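Long-range contacts in uncharacterized protein ycf41 (Synechococcus elongatus PCC 6301, PDB 3KOJ), which probably binds single-stranded DNA through an OB-fold domain of the single-strand binding protein family, although its precise role has not been characterised: residues 18-24 and 38-43; 79-85 and 99-105. The protein carries 1 engineered substitution. All coordinates share one frame; numbering follows the deposited sequence.

Contact 1: 18-24 and 38-43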
loop_
_atom_site.group_PDB
_atom_site.type_symbol
_atom_site.label_atom_id
_atom_site.label_comp_id
_atom_site.label_asym_id
_atom_site.label_seq_id
_atom_site.Cartn_x
_atom_site.Cartn_y
_atom_site.Cartn_z
ATOM N N ALA B 18 3.989 -0.463 -13.616
ATOM C CA ALA B 18 3.872 0.306 -14.853
ATOM C C ALA B 18 4.989 0.015 -15.842
ATOM O O ALA B 18 5.980 -0.644 -15.510
ATOM C CB ALA B 18 3.850 1.805 -14.526
ATOM N N THR B 19 4.817 0.531 -17.055
ATOM C CA THR B 19 5.772 0.360 -18.141
ATOM C C THR B 19 6.453 1.694 -18.456
ATOM O O THR B 19 5.794 2.728 -18.576
ATOM C CB THR B 19 5.053 -0.139 -19.420
ATOM O OG1 THR B 19 4.355 -1.358 -19.126
ATOM C CG2 THR B 19 6.057 -0.391 -20.545
ATOM N N VAL B 20 7.773 1.672 -18.590
ATOM C CA VAL B 20 8.525 2.887 -18.905
ATOM C C VAL B 20 8.244 3.277 -20.364
ATOM O O VAL B 20 8.511 2.495 -21.277
ATOM C CB VAL B 20 10.046 2.644 -18.717
ATOM C CG1 VAL B 20 10.841 3.903 -19.060
ATOM C CG2 VAL B 20 10.323 2.212 -17.279
ATOM N N VAL B 21 7.696 4.471 -20.584
ATOM C CA VAL B 21 7.396 4.912 -21.948
ATOM C C VAL B 21 8.172 6.155 -22.373
ATOM O O VAL B 21 8.082 6.596 -23.516
ATOM C CB VAL B 21 5.890 5.135 -22.149
ATOM C CG1 VAL B 21 5.152 3.820 -21.915
ATOM C CG2 VAL B 21 5.388 6.217 -21.212
ATOM N N GLU B 22 8.911 6.738 -21.436
ATOM C CA GLU B 22 9.784 7.858 -21.757
ATOM C C GLU B 22 11.011 7.627 -20.901
ATOM O O GLU B 22 10.935 7.598 -19.666
ATOM C CB GLU B 22 9.166 9.228 -21.459
ATOM C CG GLU B 22 10.004 10.343 -22.101
ATOM C CD GLU B 22 9.279 11.673 -22.238
ATOM O OE1 GLU B 22 8.094 11.676 -22.635
ATOM O OE2 GLU B 22 9.905 12.721 -21.970
ATOM N N ALA B 23 12.136 7.425 -21.575
ATOM C CA ALA B 23 13.397 7.149 -20.904
ATOM C C ALA B 23 13.782 8.215 -19.891
ATOM O O ALA B 23 13.563 9.408 -20.099
ATOM C CB ALA B 23 14.512 6.984 -21.941
ATOM N N PRO B 24 14.357 7.785 -18.764
ATOM C CA PRO B 24 14.786 8.693 -17.703
ATOM C C PRO B 24 15.844 9.685 -18.178
ATOM O O PRO B 24 16.751 9.330 -18.935
ATOM C CB PRO B 24 15.319 7.742 -16.625
ATOM C CG PRO B 24 15.691 6.509 -17.388
ATOM C CD PRO B 24 14.565 6.383 -18.366
ATOM N N GLU B 38 13.894 12.023 -14.152
ATOM C CA GLU B 38 12.471 12.031 -14.436
ATOM C C GLU B 38 12.189 11.199 -15.676
ATOM O O GLU B 38 12.975 11.181 -16.629
ATOM C CB GLU B 38 11.945 13.466 -14.592
ATOM C CG GLU B 38 11.915 14.040 -15.988
ATOM C CD GLU B 38 11.201 15.384 -16.020
ATOM O OE1 GLU B 38 11.588 16.278 -15.233
ATOM O OE2 GLU B 38 10.255 15.550 -16.822
HETATM N N MSE B 39 11.078 10.478 -15.640
HETATM C CA MSE B 39 10.685 9.636 -16.757
HETATM C C MSE B 39 9.173 9.588 -16.772
HETATM O O MSE B 39 8.522 10.219 -15.945
HETATM C CB MSE B 39 11.269 8.223 -16.589
HETATM C CG MSE B 39 10.790 7.465 -15.360
HETATM SE SE MSE B 39 11.632 5.702 -15.200
HETATM C CE MSE B 39 10.366 4.886 -13.974
ATOM N N VAL B 40 8.611 8.854 -17.721
ATOM C CA VAL B 40 7.165 8.728 -17.800
ATOM C C VAL B 40 6.822 7.253 -17.884
ATOM O O VAL B 40 7.510 6.490 -18.556
ATOM C CB VAL B 40 6.595 9.449 -19.045
ATOM C CG1 VAL B 40 5.082 9.257 -19.114
ATOM C CG2 VAL B 40 6.938 10.939 -18.986
ATOM N N VAL B 41 5.767 6.849 -17.185
ATOM C CA VAL B 41 5.343 5.459 -17.222
ATOM C C VAL B 41 3.879 5.390 -17.622
ATOM O O VAL B 41 3.152 6.382 -17.541
ATOM C CB VAL B 41 5.520 4.754 -15.855
ATOM C CG1 VAL B 41 6.977 4.823 -15.425
ATOM C CG2 VAL B 41 4.598 5.388 -14.800
ATOM N N GLN B 42 3.460 4.213 -18.070
ATOM C CA GLN B 42 2.078 3.999 -18.463
ATOM C C GLN B 42 1.535 2.774 -17.738
ATOM O O GLN B 42 2.227 1.765 -17.592
ATOM C CB GLN B 42 1.978 3.786 -19.977
ATOM C CG GLN B 42 0.557 3.523 -20.464
ATOM C CD GLN B 42 0.478 3.345 -21.970
ATOM O OE1 GLN B 42 0.657 4.299 -22.734
ATOM N NE2 GLN B 42 0.218 2.116 -22.405
ATOM N N PHE B 43 0.303 2.877 -17.260
ATOM C CA PHE B 43 -0.322 1.756 -16.572
ATOM C C PHE B 43 -1.778 1.658 -16.996
ATOM O O PHE B 43 -2.382 2.650 -17.413
ATOM C CB PHE B 43 -0.168 1.880 -15.047
ATOM C CG PHE B 43 -0.575 3.210 -14.480
ATOM C CD1 PHE B 43 -1.820 3.375 -13.885
ATOM C CD2 PHE B 43 0.310 4.283 -14.485
ATOM C CE1 PHE B 43 -2.174 4.583 -13.293
ATOM C CE2 PHE B 43 -0.032 5.497 -13.897
ATOM C CZ PHE B 43 -1.276 5.649 -13.301
HETATM O O HOH W 1 1.939 -1.336 -17.785
HETATM O O HOH W 2 11.981 11.965 -19.260
#
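A classic beta bulge marks this antiparallel hairpin of the OB fold, where residues 18-24 on strand 12-28 meet residues 38-43 on strand 35-43. The bulge centres on Val-40 O, which accepts two backbone bonds, from Val-21 N at 2.9 Å and from Glu-22 N at 3.2 Å, both donors arriving from the same face of the carbonyl plane. Ahead of it, Thr-19 and Gln-42 form a hydrogen-bonded pair, and water 1 ties Thr-19 OG1 to Gln-42 O. The chain turns a corner at Glu-22, where the bulge falls. Glu-22 CB lies against Val-40 CB at 3.5 Å, and CG, anti to the backbone N (chi1 -168°), lets the extended chain run on over Val-40 CG2, bringing CD and OE1 near that methyl. Val-21 presses CG2 on Val-40 CG1 at 3.7 Å, while its other branch, CG1, meets Gln-42 CB at 3.7 Å, the two side chains crossing at about a right angle. Ala-18 CB lies 3.6 Å from Val-41 CB. Past the bulge, Pro-24 CA makes a CA-H...O contact with Glu-38 O at 3.3 Å. Outside the pair, Gln-42 OE1 is hydrogen-bonded to Arg-54, Val-41 packs on Val-57 of strand 53-60, and Met-39 reaches Cys-71 and Leu-79; in the sheet the hairpin is flanked by strand 76-84 beside 12-28 and by strand 53-60 beside 35-43.

Contact 2: 79-85 and 99-105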
loop_
_atom_site.group_PDB
_atom_site.type_symbol
_atom_site.label_atom_id
_atom_site.label_comp_id
_atom_site.label_asym_id
_atom_site.label_seq_id
_atom_site.Cartn_x
_atom_site.Cartn_y
_atom_site.Cartn_z
ATOM N N LEU B 79 6.792 0.749 -8.822
ATOM C CA LEU B 79 7.303 1.957 -8.193
ATOM C C LEU B 79 6.576 2.215 -6.882
ATOM O O LEU B 79 5.376 1.974 -6.781
ATOM C CB LEU B 79 7.082 3.160 -9.126
ATOM C CG LEU B 79 7.695 3.048 -10.523
ATOM C CD1 LEU B 79 7.025 4.050 -11.460
ATOM C CD2 LEU B 79 9.200 3.281 -10.447
ATOM N N GLU B 80 7.317 2.681 -5.879
ATOM C CA GLU B 80 6.731 3.038 -4.588
ATOM C C GLU B 80 7.090 4.502 -4.384
ATOM O O GLU B 80 8.257 4.872 -4.498
ATOM C CB GLU B 80 7.337 2.235 -3.435
ATOM C CG GLU B 80 6.780 2.672 -2.071
ATOM C CD GLU B 80 7.560 2.103 -0.893
ATOM O OE1 GLU B 80 8.643 1.524 -1.118
ATOM O OE2 GLU B 80 7.095 2.244 0.257
ATOM N N GLY B 81 6.097 5.333 -4.079
ATOM C CA GLY B 81 6.382 6.738 -3.878
ATOM C C GLY B 81 5.211 7.509 -3.307
ATOM O O GLY B 81 4.250 6.921 -2.803
ATOM N N ARG B 82 5.299 8.832 -3.382
ATOM C CA ARG B 82 4.248 9.701 -2.872
ATOM C C ARG B 82 3.656 10.492 -4.028
ATOM O O ARG B 82 4.385 10.991 -4.890
ATOM C CB ARG B 82 4.814 10.659 -1.811
ATOM C CG ARG B 82 5.337 9.955 -0.553
ATOM C CD ARG B 82 5.910 10.943 0.463
ATOM N NE ARG B 82 4.896 11.833 1.028
ATOM C CZ ARG B 82 4.154 11.559 2.100
ATOM N NH1 ARG B 82 4.308 10.409 2.746
ATOM N NH2 ARG B 82 3.254 12.439 2.527
ATOM N N LEU B 83 2.331 10.584 -4.049
ATOM C CA LEU B 83 1.633 11.312 -5.095
ATOM C C LEU B 83 1.793 12.811 -4.864
ATOM O O LEU B 83 1.686 13.293 -3.736
ATOM C CB LEU B 83 0.151 10.941 -5.087
ATOM C CG LEU B 83 -0.694 11.510 -6.229
ATOM C CD1 LEU B 83 -0.249 10.903 -7.558
ATOM C CD2 LEU B 83 -2.161 11.207 -5.962
ATOM N N ARG B 84 2.040 13.543 -5.943
ATOM C CA ARG B 84 2.230 14.988 -5.877
ATOM C C ARG B 84 1.430 15.660 -6.993
ATOM O O ARG B 84 1.314 15.119 -8.093
ATOM C CB ARG B 84 3.725 15.295 -6.020
ATOM C CG ARG B 84 4.108 16.761 -6.064
ATOM C CD ARG B 84 5.627 16.893 -6.003
ATOM N NE ARG B 84 6.075 18.278 -5.900
ATOM C CZ ARG B 84 6.253 19.090 -6.936
ATOM N NH1 ARG B 84 6.026 18.660 -8.170
ATOM N NH2 ARG B 84 6.661 20.336 -6.738
ATOM N N ILE B 85 0.870 16.833 -6.712
ATOM C CA ILE B 85 0.092 17.555 -7.716
ATOM C C ILE B 85 0.384 19.050 -7.667
ATOM O O ILE B 85 0.590 19.614 -6.593
ATOM C CB ILE B 85 -1.430 17.343 -7.521
ATOM C CG1 ILE B 85 -1.781 15.861 -7.683
ATOM C CG2 ILE B 85 -2.205 18.176 -8.536
ATOM C CD1 ILE B 85 -3.275 15.567 -7.602
ATOM N N THR B 99 0.383 16.235 -12.344
ATOM C CA THR B 99 0.487 15.139 -11.390
ATOM C C THR B 99 1.806 14.403 -11.574
ATOM O O THR B 99 2.342 14.329 -12.679
ATOM C CB THR B 99 -0.652 14.118 -11.587
ATOM O OG1 THR B 99 -1.915 14.767 -11.403
ATOM C CG2 THR B 99 -0.526 12.971 -10.593
ATOM N N GLU B 100 2.338 13.866 -10.485
ATOM C CA GLU B 100 3.568 13.109 -10.585
ATOM C C GLU B 100 3.785 12.265 -9.343
ATOM O O GLU B 100 3.252 12.553 -8.272
ATOM C CB GLU B 100 4.765 14.038 -10.843
ATOM C CG GLU B 100 5.327 14.775 -9.649
ATOM C CD GLU B 100 6.419 15.759 -10.054
ATOM O OE1 GLU B 100 7.292 16.063 -9.217
ATOM O OE2 GLU B 100 6.396 16.237 -11.209
ATOM N N LEU B 101 4.543 11.194 -9.517
ATOM C CA LEU B 101 4.855 10.286 -8.429
ATOM C C LEU B 101 6.307 10.520 -8.058
ATOM O O LEU B 101 7.200 10.357 -8.893
ATOM C CB LEU B 101 4.679 8.833 -8.882
ATOM C CG LEU B 101 4.971 7.746 -7.838
ATOM C CD1 LEU B 101 3.878 7.747 -6.777
ATOM C CD2 LEU B 101 5.048 6.386 -8.518
ATOM N N THR B 102 6.545 10.935 -6.819
ATOM C CA THR B 102 7.908 11.144 -6.356
ATOM C C THR B 102 8.306 9.789 -5.783
ATOM O O THR B 102 7.847 9.387 -4.714
ATOM C CB THR B 102 7.969 12.222 -5.276
ATOM O OG1 THR B 102 7.361 13.420 -5.775
ATOM C CG2 THR B 102 9.415 12.513 -4.909
ATOM N N VAL B 103 9.152 9.086 -6.521
ATOM C CA VAL B 103 9.580 7.745 -6.156
ATOM C C VAL B 103 10.548 7.601 -4.993
ATOM O O VAL B 103 11.507 8.359 -4.866
ATOM C CB VAL B 103 10.191 7.045 -7.391
ATOM C CG1 VAL B 103 10.762 5.683 -7.009
ATOM C CG2 VAL B 103 9.128 6.885 -8.450
ATOM N N THR B 104 10.285 6.602 -4.153
ATOM C CA THR B 104 11.140 6.298 -3.010
ATOM C C THR B 104 11.950 5.049 -3.356
ATOM O O THR B 104 13.149 4.975 -3.094
ATOM C CB THR B 104 10.310 5.980 -1.745
ATOM O OG1 THR B 104 9.419 7.066 -1.464
ATOM C CG2 THR B 104 11.227 5.761 -0.552
ATOM N N ARG B 105 11.276 4.067 -3.953
ATOM C CA ARG B 105 11.907 2.808 -4.325
ATOM C C ARG B 105 11.339 2.273 -5.628
ATOM O O ARG B 105 10.206 2.578 -5.989
ATOM C CB ARG B 105 11.675 1.754 -3.235
ATOM C CG ARG B 105 12.202 2.142 -1.871
ATOM C CD ARG B 105 11.890 1.077 -0.828
ATOM N NE ARG B 105 12.403 1.468 0.480
ATOM C CZ ARG B 105 11.739 2.203 1.363
ATOM N NH1 ARG B 105 10.509 2.632 1.094
ATOM N NH2 ARG B 105 12.314 2.526 2.513
HETATM O O HOH W 3 7.929 3.950 2.253
#
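Leu-79 opens the contact through its side chain, CB 3.9 Å from Leu-101 CD2 and CD2 against Val-103 CG2, crossing that valine at about a right angle. At Glu-80 the polar face takes over. The side chain runs beside that of Arg-105 and forms a salt bridge, Glu-80 OE1 to Arg-105 NH1 at 3.1 Å: OE1 sits at the guanidinium edge, near its plane, whereas NH1 meets OE1 from above the carboxylate plane. Water 3 links Glu-80 OE2 to the same NH1, while Arg-105 NE bonds His-8 O of the third subunit. Glu-80 O is gripped twice, by Thr-104 N at 2.7 Å and by Arg-105 N at 3.2 Å: a classic beta bulge at the corner where the closing strand of this OB fold turns. Next comes Gly-81, paired with Val-103 at a CA-CA distance of 4.1 Å; its CA sits 3.1 Å from Thr-102 O, leaving no room there for a side chain. Arg-82 and Thr-102 exchange two backbone bonds, and the arginine's guanidinium turns away to His-10 O. Leu-83 returns to the apolar face, with CD1 on Thr-99 CG2 at 3.7 Å. Arg-84 repeats the ion-pair theme: with CG anti to the backbone N (chi1 176°) its extended chain lies alongside Glu-100, placing Arg-84 NH1 3.1 Å from Glu-100 OE1. Ile-85 flanks Thr-99, whose OG1 bonds Thr-99 of the second subunit.

Overall arrangement
Both contacts illustrate how an OB barrel curls: each is an antiparallel pairing carrying a classic bulge where its chain turns a corner, consistent with that curl. Strands 12-28 and 76-84 are neighbours in one sheet. The centres of the contacts lie about 13 Å apart, and contact 1 closes in the chain before contact 2 opens. They meet in the barrel interior at Leu-79, whose CD1 is 4.0 Å from Val-41 CG1 and whose CD2 is 4.0 Å from Met-39 CE. Strand 53-60 bridges the two, antiparallel to 35-43 and parallel to 100-103. Contact 2 also reaches two other subunits of the tetramer, and Phe-43 of contact 1 packs on Asn-12 of the second subunit.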